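PDB 5VJC: protein mini spindles from Drosophila melanogaster, which probably binds tubulin through HEAT-repeat TOG domains and so promotes microtubule dynamics and mitotic spindle formation. Local coordinates for residues V70-Q73 with L74-L78; M59-D63 with F64-L68; T97-F100 with Y101-N104; P148-A151 with V152-G155. One frame throughout, in Å; residues are numbered along the deposited sequence.

All four contacts are local, within one helix or between a helix end and its loop. Interactions 1 and 2 share helix 64-77: interaction 2 builds its first turn and interaction 1 its later turns, and Val70 CG2 packs 3.8 Å from Met59 N. Interaction 3, at the C-terminal end of helix 89-99, is the most buried and packs against interaction 2. Interaction 4 starts helix 150-166 at the surface and touches none of the others. Interaction 1 has backbone bonds and one apolar pair; interactions 2, 3 and 4 each add an Asp-Arg salt bridge and bridging water, with an aspartate cap in 2, a charge-only pair in 3 and an arginine folded over the helix start in 4.

Interaction 1 (V70-Q73 with L74-L78); sequences VIEQ and LSEDL
A regular alpha-helical ladder along helix 64-77 ties Val70, Ile71, Glu72 and Gln73 to the residues four places on. Leu74 N gives its hydrogen to Val70 O at 2.9 Å with an N-H...O angle of 167°, and Ser75 N reaches Ile71 O at 2.8 Å. The next two rungs are Glu76 N to Glu72 O and Asp77 N to Gln73 O, so the four carbonyls are each taken by an amide one turn later. On the inner side Val70 and Leu74 lie side by side and point the same way. The branch CG1 of Val70, anti to its own N (chi1 168°), meets Leu74 CD1 at 3.7 Å, while Leu74 CG sits 3.3 Å from Val70 O. In this HEAT-repeat array of antiparallel helices, that apolar stripe faces neighbours: Val70 packs on Leu55 and Met59 of helix 53-59, whereas Ile71 and Leu74 touch Tyr114 of helix 105-124. Ser75 CB rests 3.3 Å from Ile71 O, and its OG is hydrogen-bonded to Gln117 of that same helix. On the exposed side Glu72, extended, and Glu76, bent at chi2, lie side by side and point the same way, with carboxylate planes 32° apart. Their OE1 atoms stand 4.9 Å from each other, Glu72 OE1 to Glu76 OE1, a like-charged pair whose mutual repulsion is probably eased by solvent.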
loop_
_atom_site.group_PDB
_atom_site.type_symbol
_atom_site.label_atom_id
_atom_site.label_comp_id
_atom_site.label_asym_id
_atom_site.label_seq_id
_atom_site.Cartn_x
_atom_site.Cartn_y
_atom_site.Cartn_z
ATOM N N VAL A 70 -7.684 -19.249 5.778
ATOM C CA VAL A 70 -7.529 -18.210 6.799
ATOM C C VAL A 70 -8.287 -16.937 6.427
ATOM O O VAL A 70 -9.042 -16.381 7.235
ATOM C CB VAL A 70 -6.042 -17.873 7.033
ATOM C CG1 VAL A 70 -5.901 -16.592 7.861
ATOM C CG2 VAL A 70 -5.338 -19.033 7.740
ATOM N N ILE A 71 -8.118 -16.480 5.187
ATOM C CA ILE A 71 -8.812 -15.265 4.745
ATOM C C ILE A 71 -10.335 -15.433 4.767
ATOM O O ILE A 71 -11.058 -14.552 5.224
ATOM C CB ILE A 71 -8.364 -14.851 3.333
ATOM C CG1 ILE A 71 -6.914 -14.353 3.384
ATOM C CG2 ILE A 71 -9.302 -13.763 2.791
ATOM C CD1 ILE A 71 -6.163 -14.480 2.080
ATOM N N GLU A 72 -10.817 -16.576 4.280
ATOM C CA GLU A 72 -12.245 -16.868 4.366
ATOM C C GLU A 72 -12.758 -16.858 5.823
ATOM O O GLU A 72 -13.817 -16.323 6.116
ATOM C CB GLU A 72 -12.538 -18.218 3.726
ATOM C CG GLU A 72 -14.012 -18.556 3.697
ATOM C CD GLU A 72 -14.268 -19.888 3.016
ATOM O OE1 GLU A 72 -13.820 -20.936 3.547
ATOM O OE2 GLU A 72 -14.906 -19.885 1.942
ATOM N N GLN A 73 -12.000 -17.451 6.734
ATOM C CA GLN A 73 -12.423 -17.465 8.133
ATOM C C GLN A 73 -12.444 -16.045 8.703
ATOM O O GLN A 73 -13.406 -15.639 9.349
ATOM C CB GLN A 73 -11.518 -18.377 8.947
ATOM C CG GLN A 73 -11.815 -19.846 8.721
ATOM C CD GLN A 73 -10.730 -20.749 9.244
ATOM O OE1 GLN A 73 -9.585 -20.336 9.394
ATOM N NE2 GLN A 73 -11.082 -21.999 9.519
ATOM N N LEU A 74 -11.401 -15.268 8.434
ATOM C CA LEU A 74 -11.367 -13.896 8.936
ATOM C C LEU A 74 -12.495 -13.071 8.335
ATOM O O LEU A 74 -13.106 -12.239 9.016
ATOM C CB LEU A 74 -10.012 -13.252 8.633
ATOM C CG LEU A 74 -8.797 -13.824 9.355
ATOM C CD1 LEU A 74 -7.499 -13.329 8.709
ATOM C CD2 LEU A 74 -8.863 -13.442 10.831
ATOM N N SER A 75 -12.770 -13.291 7.048
ATOM C CA SER A 75 -13.839 -12.551 6.385
ATOM C C SER A 75 -15.198 -12.818 7.035
ATOM O O SER A 75 -15.984 -11.897 7.245
ATOM C CB SER A 75 -13.900 -12.902 4.884
ATOM O OG SER A 75 -14.928 -12.152 4.250
ATOM N N GLU A 76 -15.469 -14.079 7.354
ATOM C CA GLU A 76 -16.731 -14.430 8.012
ATOM C C GLU A 76 -16.774 -13.884 9.444
ATOM O O GLU A 76 -17.811 -13.408 9.900
ATOM C CB GLU A 76 -16.934 -15.943 8.015
ATOM C CG GLU A 76 -17.980 -16.415 7.023
ATOM C CD GLU A 76 -17.530 -17.623 6.224
ATOM O OE1 GLU A 76 -16.538 -18.275 6.620
ATOM O OE2 GLU A 76 -18.170 -17.918 5.189
ATOM N N ASP A 77 -15.630 -13.915 10.125
ATOM C CA ASP A 77 -15.554 -13.509 11.536
ATOM C C ASP A 77 -15.716 -12.006 11.720
ATOM O O ASP A 77 -15.981 -11.534 12.830
ATOM C CB ASP A 77 -14.219 -13.955 12.149
ATOM C CG ASP A 77 -14.165 -13.741 13.654
ATOM O OD1 ASP A 77 -15.110 -14.164 14.350
ATOM O OD2 ASP A 77 -13.189 -13.121 14.136
ATOM N N LEU A 78 -15.568 -11.253 10.636
ATOM C CA LEU A 78 -15.449 -9.795 10.733
ATOM C C LEU A 78 -16.748 -9.094 11.151
ATOM O O LEU A 78 -16.708 -8.135 11.918
ATOM C CB LEU A 78 -14.946 -9.211 9.402
ATOM C CG LEU A 78 -14.820 -7.683 9.307
ATOM C CD1 LEU A 78 -14.005 -7.080 10.445
ATOM C CD2 LEU A 78 -14.216 -7.291 7.960
#

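Interaction 2 (M59-D63 with F64-L68); sequences MFHDD and FRYHL
Asp63 and Arg65 meet through two bonds from one carboxylate. Asp63 OD1 accepts from Arg65 N at 2.8 Å, using the lone pair that faces away from OD2, and the N-H...O angle is 158°. OD2 makes a salt bridge to Arg65 NH2, whose hydrogen bond is weak because the N-H points poorly at it. The Asp63 torsion (chi1 -172°) sets CG anti to the backbone N, letting OD1 reach the amide. Beside this cap, Tyr66 CD2 lies 3.3 Å above the centre of the His61 ring; the ring planes are inclined by 37°, an oblique pair. His61 is fixed in rotation from its edge, where Asp63 N donates to ND1 at 3.0 Å in the ring plane. His67 NE2 donates to His61 O at 2.7 Å, the oxygen standing somewhat out of the His67 ring plane. A water accepts from Phe64 N and donates to Asp62 O, bridging loop and helix. Further out, Trp95 NE1 binds Met59 O and Trp95 packs on His67. The bond from Arg65 N makes Asp63 the N-cap of helix 64-77, and the other contacts hold the short loop from helix 53-59 against its first turn in the HEAT-repeat fold.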
loop_
_atom_site.group_PDB
_atom_site.type_symbol
_atom_site.label_atom_id
_atom_site.label_comp_id
_atom_site.label_asym_id
_atom_site.label_seq_id
_atom_site.Cartn_x
_atom_site.Cartn_y
_atom_site.Cartn_z
ATOM N N MET A 59 -1.942 -20.087 9.165
ATOM C CA MET A 59 -1.342 -18.837 8.717
ATOM C C MET A 59 0.083 -19.034 8.232
ATOM O O MET A 59 0.525 -18.376 7.283
ATOM C CB MET A 59 -1.366 -17.803 9.849
ATOM C CG MET A 59 -2.682 -17.062 9.979
ATOM S SD MET A 59 -2.762 -16.047 11.476
ATOM C CE MET A 59 -4.174 -15.037 11.080
ATOM N N PHE A 60 0.808 -19.942 8.875
ATOM C CA PHE A 60 2.206 -20.122 8.523
ATOM C C PHE A 60 2.465 -21.471 7.837
ATOM O O PHE A 60 3.597 -21.919 7.716
ATOM C CB PHE A 60 3.070 -19.918 9.768
ATOM C CG PHE A 60 2.921 -18.532 10.351
ATOM C CD1 PHE A 60 3.593 -17.453 9.785
ATOM C CD2 PHE A 60 2.046 -18.290 11.403
ATOM C CE1 PHE A 60 3.435 -16.161 10.290
ATOM C CE2 PHE A 60 1.875 -16.994 11.918
ATOM C CZ PHE A 60 2.566 -15.929 11.362
ATOM N N HIS A 61 1.402 -22.079 7.335
ATOM C CA HIS A 61 1.533 -23.245 6.484
ATOM C C HIS A 61 2.122 -22.797 5.132
ATOM O O HIS A 61 1.893 -21.673 4.686
ATOM C CB HIS A 61 0.173 -23.924 6.311
ATOM C CG HIS A 61 0.257 -25.358 5.901
ATOM N ND1 HIS A 61 0.759 -25.759 4.680
ATOM C CD2 HIS A 61 -0.105 -26.492 6.551
ATOM C CE1 HIS A 61 0.706 -27.077 4.595
ATOM N NE2 HIS A 61 0.192 -27.545 5.720
ATOM N N ASP A 62 2.887 -23.662 4.483
ATOM C CA ASP A 62 3.492 -23.293 3.206
ATOM C C ASP A 62 2.475 -23.326 2.062
ATOM O O ASP A 62 2.668 -22.683 1.039
ATOM C CB ASP A 62 4.679 -24.208 2.887
ATOM C CG ASP A 62 6.030 -23.517 3.104
ATOM O OD1 ASP A 62 6.093 -22.520 3.867
ATOM O OD2 ASP A 62 7.034 -23.976 2.512
ATOM N N ASP A 63 1.387 -24.066 2.250
ATOM C CA ASP A 63 0.423 -24.306 1.180
ATOM C C ASP A 63 -0.579 -23.157 1.093
ATOM O O ASP A 63 -1.313 -22.904 2.046
ATOM C CB ASP A 63 -0.288 -25.646 1.417
ATOM C CG ASP A 63 -1.166 -26.078 0.248
ATOM O OD1 ASP A 63 -1.918 -25.240 -0.298
ATOM O OD2 ASP A 63 -1.116 -27.279 -0.114
ATOM N N PHE A 64 -0.622 -22.479 -0.056
ATOM C CA PHE A 64 -1.449 -21.287 -0.215
ATOM C C PHE A 64 -2.925 -21.559 0.058
ATOM O O PHE A 64 -3.686 -20.647 0.354
ATOM C CB PHE A 64 -1.297 -20.698 -1.630
ATOM C CG PHE A 64 -2.047 -21.462 -2.691
ATOM C CD1 PHE A 64 -3.360 -21.130 -3.020
ATOM C CD2 PHE A 64 -1.440 -22.517 -3.362
ATOM C CE1 PHE A 64 -4.051 -21.847 -4.005
ATOM C CE2 PHE A 64 -2.125 -23.232 -4.350
ATOM C CZ PHE A 64 -3.429 -22.902 -4.666
ATOM N N ARG A 65 -3.343 -22.813 -0.064
ATOM C CA ARG A 65 -4.744 -23.134 0.148
ATOM C C ARG A 65 -5.176 -22.935 1.604
ATOM O O ARG A 65 -6.344 -22.655 1.869
ATOM C CB ARG A 65 -5.031 -24.557 -0.318
ATOM C CG ARG A 65 -4.983 -24.670 -1.852
ATOM C CD ARG A 65 -5.283 -26.062 -2.316
ATOM N NE ARG A 65 -4.306 -26.998 -1.786
ATOM C CZ ARG A 65 -3.612 -27.857 -2.525
ATOM N NH1 ARG A 65 -3.797 -27.899 -3.839
ATOM N NH2 ARG A 65 -2.736 -28.678 -1.948
ATOM N N TYR A 66 -4.240 -23.072 2.540
ATOM C CA TYR A 66 -4.538 -22.767 3.941
ATOM C C TYR A 66 -4.625 -21.257 4.174
ATOM O O TYR A 66 -5.342 -20.798 5.067
ATOM C CB TYR A 66 -3.496 -23.400 4.870
ATOM C CG TYR A 66 -3.593 -24.903 4.844
ATOM C CD1 TYR A 66 -4.699 -25.554 5.386
ATOM C CD2 TYR A 66 -2.623 -25.671 4.207
ATOM C CE1 TYR A 66 -4.813 -26.934 5.327
ATOM C CE2 TYR A 66 -2.726 -27.044 4.151
ATOM C CZ TYR A 66 -3.821 -27.672 4.711
ATOM O OH TYR A 66 -3.916 -29.045 4.645
ATOM N N HIS A 67 -3.897 -20.495 3.371
ATOM C CA HIS A 67 -4.007 -19.037 3.396
ATOM C C HIS A 67 -5.371 -18.570 2.906
ATOM O O HIS A 67 -5.948 -17.611 3.454
ATOM C CB HIS A 67 -2.910 -18.412 2.547
ATOM C CG HIS A 67 -1.540 -18.879 2.909
ATOM N ND1 HIS A 67 -0.467 -18.766 2.051
ATOM C CD2 HIS A 67 -1.073 -19.484 4.024
ATOM C CE1 HIS A 67 0.605 -19.268 2.632
ATOM N NE2 HIS A 67 0.266 -19.706 3.832
ATOM N N LEU A 68 -5.902 -19.235 1.878
ATOM C CA LEU A 68 -7.231 -18.876 1.400
ATOM C C LEU A 68 -8.244 -19.173 2.488
ATOM O O LEU A 68 -9.158 -18.394 2.717
ATOM C CB LEU A 68 -7.606 -19.617 0.101
ATOM C CG LEU A 68 -6.877 -19.224 -1.196
ATOM C CD1 LEU A 68 -7.228 -20.189 -2.318
ATOM C CD2 LEU A 68 -7.204 -17.808 -1.623
HETATM O O HOH W 1 1.781 -22.727 -1.521
#

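Interaction 3 (T97-F100 with Y101-N104); sequences TLRF and YDTN
The backbone leaves helix 89-99 through a shortened turn: Tyr101 N donates to Leu98 O at 3.1 Å, three residues back rather than four. Its N-H...O angle is 157°, but the donor stands 54° out of the carbonyl plane, off either lone pair. A weak bond from Asp102 N to Arg99 O follows, after which the chain at Asp102 is extended. Tyr101 turns its ring edge to the helix end, with CD1 3.1 Å from Thr97 O. Tyr101 OH is hydrogen-bonded to His140 ND1, joining the turn to helix 131-142. Arg99 and Asp102 run side by side, pointing the same way. The arginine bends at chi2 (-41°), bringing CD to within 3.2 Å of Asp102 OD2; NE is 3.4 Å from that oxygen, yet the oxygen lies well out of the guanidinium plane, so the salt bridge is one of charges alone. In the HEAT-repeat solenoid this linker joins helix 89-99 to helix 105-124, and Asn104 opens the latter as N-cap, its OD1 accepting from Val107 N. Two waters sit at the turn. One donates to Leu98 O at 2.7 Å and lies doubtfully close to Asp102 OD1, while the other donates to Arg99 O and to Asn104 O. Phe100 turns inward and packs on Phe137 and Leu141 of helix 131-142, and on Leu108 and Leu115 of helix 105-124.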
loop_
_atom_site.group_PDB
_atom_site.type_symbol
_atom_site.label_atom_id
_atom_site.label_comp_id
_atom_site.label_asym_id
_atom_site.label_seq_id
_atom_site.Cartn_x
_atom_site.Cartn_y
_atom_site.Cartn_z
ATOM N N THR A 97 0.916 -8.709 4.499
ATOM C CA THR A 97 2.118 -8.231 3.818
ATOM C C THR A 97 3.035 -9.410 3.454
ATOM O O THR A 97 3.716 -9.365 2.425
ATOM C CB THR A 97 2.935 -7.195 4.647
ATOM O OG1 THR A 97 3.537 -7.819 5.790
ATOM C CG2 THR A 97 2.060 -5.983 5.079
ATOM N N LEU A 98 3.050 -10.467 4.271
ATOM C CA LEU A 98 3.807 -11.665 3.884
ATOM C C LEU A 98 3.211 -12.339 2.643
ATOM O O LEU A 98 3.935 -12.741 1.745
ATOM C CB LEU A 98 3.870 -12.666 5.037
ATOM C CG LEU A 98 4.556 -12.163 6.297
ATOM C CD1 LEU A 98 4.397 -13.228 7.379
ATOM C CD2 LEU A 98 6.050 -11.860 6.051
ATOM N N ARG A 99 1.883 -12.422 2.594
ATOM C CA ARG A 99 1.163 -12.981 1.451
ATOM C C ARG A 99 1.306 -12.166 0.166
ATOM O O ARG A 99 1.029 -12.666 -0.929
ATOM C CB ARG A 99 -0.330 -13.124 1.786
ATOM C CG ARG A 99 -0.586 -14.255 2.769
ATOM C CD ARG A 99 0.297 -15.413 2.370
ATOM N NE ARG A 99 0.576 -16.372 3.433
ATOM C CZ ARG A 99 1.139 -16.084 4.598
ATOM N NH1 ARG A 99 1.460 -14.835 4.904
ATOM N NH2 ARG A 99 1.358 -17.053 5.486
ATOM N N PHE A 100 1.719 -10.912 0.291
ATOM C CA PHE A 100 1.945 -10.103 -0.901
ATOM C C PHE A 100 3.187 -10.556 -1.669
ATOM O O PHE A 100 3.330 -10.244 -2.847
ATOM C CB PHE A 100 2.062 -8.626 -0.538
ATOM C CG PHE A 100 0.766 -8.013 -0.064
ATOM C CD1 PHE A 100 -0.447 -8.625 -0.324
ATOM C CD2 PHE A 100 0.770 -6.829 0.659
ATOM C CE1 PHE A 100 -1.647 -8.057 0.113
ATOM C CE2 PHE A 100 -0.424 -6.254 1.101
ATOM C CZ PHE A 100 -1.630 -6.871 0.826
ATOM N N TYR A 101 4.083 -11.287 -1.009
ATOM C CA TYR A 101 5.306 -11.755 -1.668
ATOM C C TYR A 101 5.164 -13.163 -2.238
ATOM O O TYR A 101 6.004 -13.615 -3.016
ATOM C CB TYR A 101 6.480 -11.687 -0.700
ATOM C CG TYR A 101 6.853 -10.263 -0.397
ATOM C CD1 TYR A 101 6.218 -9.562 0.623
ATOM C CD2 TYR A 101 7.797 -9.596 -1.164
ATOM C CE1 TYR A 101 6.537 -8.246 0.898
ATOM C CE2 TYR A 101 8.120 -8.276 -0.901
ATOM C CZ TYR A 101 7.491 -7.611 0.134
ATOM O OH TYR A 101 7.815 -6.307 0.404
ATOM N N ASP A 102 4.093 -13.851 -1.863
ATOM C CA ASP A 102 3.794 -15.144 -2.462
ATOM C C ASP A 102 3.219 -14.922 -3.852
ATOM O O ASP A 102 2.671 -13.857 -4.150
ATOM C CB ASP A 102 2.829 -15.948 -1.584
ATOM C CG ASP A 102 3.398 -16.234 -0.183
ATOM O OD1 ASP A 102 4.610 -16.009 0.052
ATOM O OD2 ASP A 102 2.625 -16.703 0.681
ATOM N N THR A 103 3.356 -15.923 -4.712
ATOM C CA THR A 103 3.023 -15.749 -6.122
ATOM C C THR A 103 1.617 -16.205 -6.461
ATOM O O THR A 103 1.320 -16.462 -7.630
ATOM C CB THR A 103 3.995 -16.524 -7.044
ATOM O OG1 THR A 103 3.914 -17.922 -6.751
ATOM C CG2 THR A 103 5.433 -16.049 -6.852
ATOM N N ASN A 104 0.740 -16.317 -5.470
ATOM C CA ASN A 104 -0.569 -16.855 -5.799
ATOM C C ASN A 104 -1.622 -15.770 -5.991
ATOM O O ASN A 104 -1.922 -15.005 -5.070
ATOM C CB ASN A 104 -1.029 -17.839 -4.736
ATOM C CG ASN A 104 -2.176 -18.681 -5.219
ATOM O OD1 ASN A 104 -3.332 -18.269 -5.149
ATOM N ND2 ASN A 104 -1.867 -19.861 -5.740
HETATM O O HOH W 2 5.707 -14.825 1.862
HETATM O O HOH W 3 -0.197 -14.725 -2.295
#

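Interaction 4 (P148-A151 with V152-G155); sequences PKDA and VRNG
Regular alpha-helical bonding begins here: Arg153 N donates to Lys149 O at 3.1 Å with an N-H...O angle of 170°, then Asn154 N to Asp150 O and Gly155 N to Ala151 O. This is the N-terminal turn of helix 150-166, one of the helices of the HEAT-repeat TOG domain, with Lys149 in the N-cap position. Arg153 folds back over that start. Its chain bends at chi3 (-60°), which returns the guanidinium across the first turn and lays one face over Asp150 CA, 3.6 Å from the plane. At the guanidinium edge NH1 makes a weak bond to Pro148 O at 3.1 Å, and the same nitrogen is hydrogen-bonded to Asp147 O, so two loop carbonyls share it. The Asp150 carboxylate crosses the arginine at about a right angle: OD1 is 3.6 Å from Arg153 NH2, a salt bridge, with the two planes 86° apart. Asp150 OD2 comes near Asn154 ND2, but the angle there is too poor for a hydrogen bond. The buried Val152 packs on Leu108 and Leu112 of helix 105-124. NE of Arg153 has in addition a long, weak ion pair with Glu190. Solvent completes the arrangement in the guanidinium plane: one water accepts from Arg153 NH2 at 3.1 Å and donates to Pro148 O, and a second donates to Asp150 OD1 while accepting a weak bond from Arg153 NH2.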
loop_
_atom_site.group_PDB
_atom_site.type_symbol
_atom_site.label_atom_id
_atom_site.label_comp_id
_atom_site.label_asym_id
_atom_site.label_seq_id
_atom_site.Cartn_x
_atom_site.Cartn_y
_atom_site.Cartn_z
ATOM N N PRO A 148 1.018 -8.047 -12.814
ATOM C CA PRO A 148 0.560 -8.481 -14.141
ATOM C C PRO A 148 -0.960 -8.622 -14.227
ATOM O O PRO A 148 -1.524 -8.436 -15.305
ATOM C CB PRO A 148 1.221 -9.854 -14.318
ATOM C CG PRO A 148 2.414 -9.840 -13.430
ATOM C CD PRO A 148 2.131 -8.876 -12.310
ATOM N N LYS A 149 -1.614 -8.950 -13.112
ATOM C CA LYS A 149 -3.039 -9.256 -13.151
ATOM C C LYS A 149 -3.936 -8.095 -12.783
ATOM O O LYS A 149 -3.793 -7.455 -11.721
ATOM C CB LYS A 149 -3.343 -10.456 -12.260
ATOM C CG LYS A 149 -2.776 -11.732 -12.856
ATOM C CD LYS A 149 -3.216 -12.957 -12.120
ATOM C CE LYS A 149 -2.427 -14.162 -12.642
ATOM N NZ LYS A 149 -2.409 -14.214 -14.127
ATOM N N ASP A 150 -4.868 -7.834 -13.696
ATOM C CA ASP A 150 -5.855 -6.773 -13.566
ATOM C C ASP A 150 -6.598 -6.762 -12.218
ATOM O O ASP A 150 -6.760 -5.711 -11.600
ATOM C CB ASP A 150 -6.866 -6.901 -14.699
ATOM C CG ASP A 150 -7.814 -5.753 -14.755
ATOM O OD1 ASP A 150 -7.527 -4.797 -15.499
ATOM O OD2 ASP A 150 -8.850 -5.809 -14.067
ATOM N N ALA A 151 -7.058 -7.922 -11.759
ATOM C CA ALA A 151 -7.872 -7.941 -10.539
ATOM C C ALA A 151 -7.032 -7.592 -9.302
ATOM O O ALA A 151 -7.539 -6.980 -8.359
ATOM C CB ALA A 151 -8.538 -9.281 -10.354
ATOM N N VAL A 152 -5.757 -7.971 -9.324
ATOM C CA VAL A 152 -4.831 -7.588 -8.250
ATOM C C VAL A 152 -4.607 -6.073 -8.236
ATOM O O VAL A 152 -4.736 -5.432 -7.187
ATOM C CB VAL A 152 -3.478 -8.297 -8.373
ATOM C CG1 VAL A 152 -2.521 -7.809 -7.291
ATOM C CG2 VAL A 152 -3.657 -9.813 -8.265
ATOM N N ARG A 153 -4.289 -5.496 -9.396
ATOM C CA ARG A 153 -4.076 -4.053 -9.487
ATOM C C ARG A 153 -5.312 -3.286 -9.033
ATOM O O ARG A 153 -5.210 -2.311 -8.266
ATOM C CB ARG A 153 -3.698 -3.646 -10.920
ATOM C CG ARG A 153 -2.437 -4.301 -11.456
ATOM C CD ARG A 153 -1.910 -3.546 -12.683
ATOM N NE ARG A 153 -2.906 -3.538 -13.753
ATOM C CZ ARG A 153 -3.020 -4.494 -14.669
ATOM N NH1 ARG A 153 -2.188 -5.524 -14.660
ATOM N NH2 ARG A 153 -3.965 -4.411 -15.610
ATOM N N ASN A 154 -6.494 -3.719 -9.481
ATOM C CA ASN A 154 -7.718 -3.040 -9.043
ATOM C C ASN A 154 -7.949 -3.143 -7.524
ATOM O O ASN A 154 -8.459 -2.212 -6.892
ATOM C CB ASN A 154 -8.937 -3.584 -9.792
ATOM C CG ASN A 154 -9.064 -2.985 -11.189
ATOM O OD1 ASN A 154 -8.468 -1.942 -11.477
ATOM N ND2 ASN A 154 -9.830 -3.640 -12.063
ATOM N N GLY A 155 -7.588 -4.284 -6.953
ATOM C CA GLY A 155 -7.817 -4.532 -5.536
ATOM C C GLY A 155 -6.889 -3.656 -4.715
ATOM O O GLY A 155 -7.304 -3.037 -3.742
HETATM O O HOH W 4 -3.418 -6.849 -17.455
HETATM O O HOH W 5 -5.599 -5.341 -18.021
#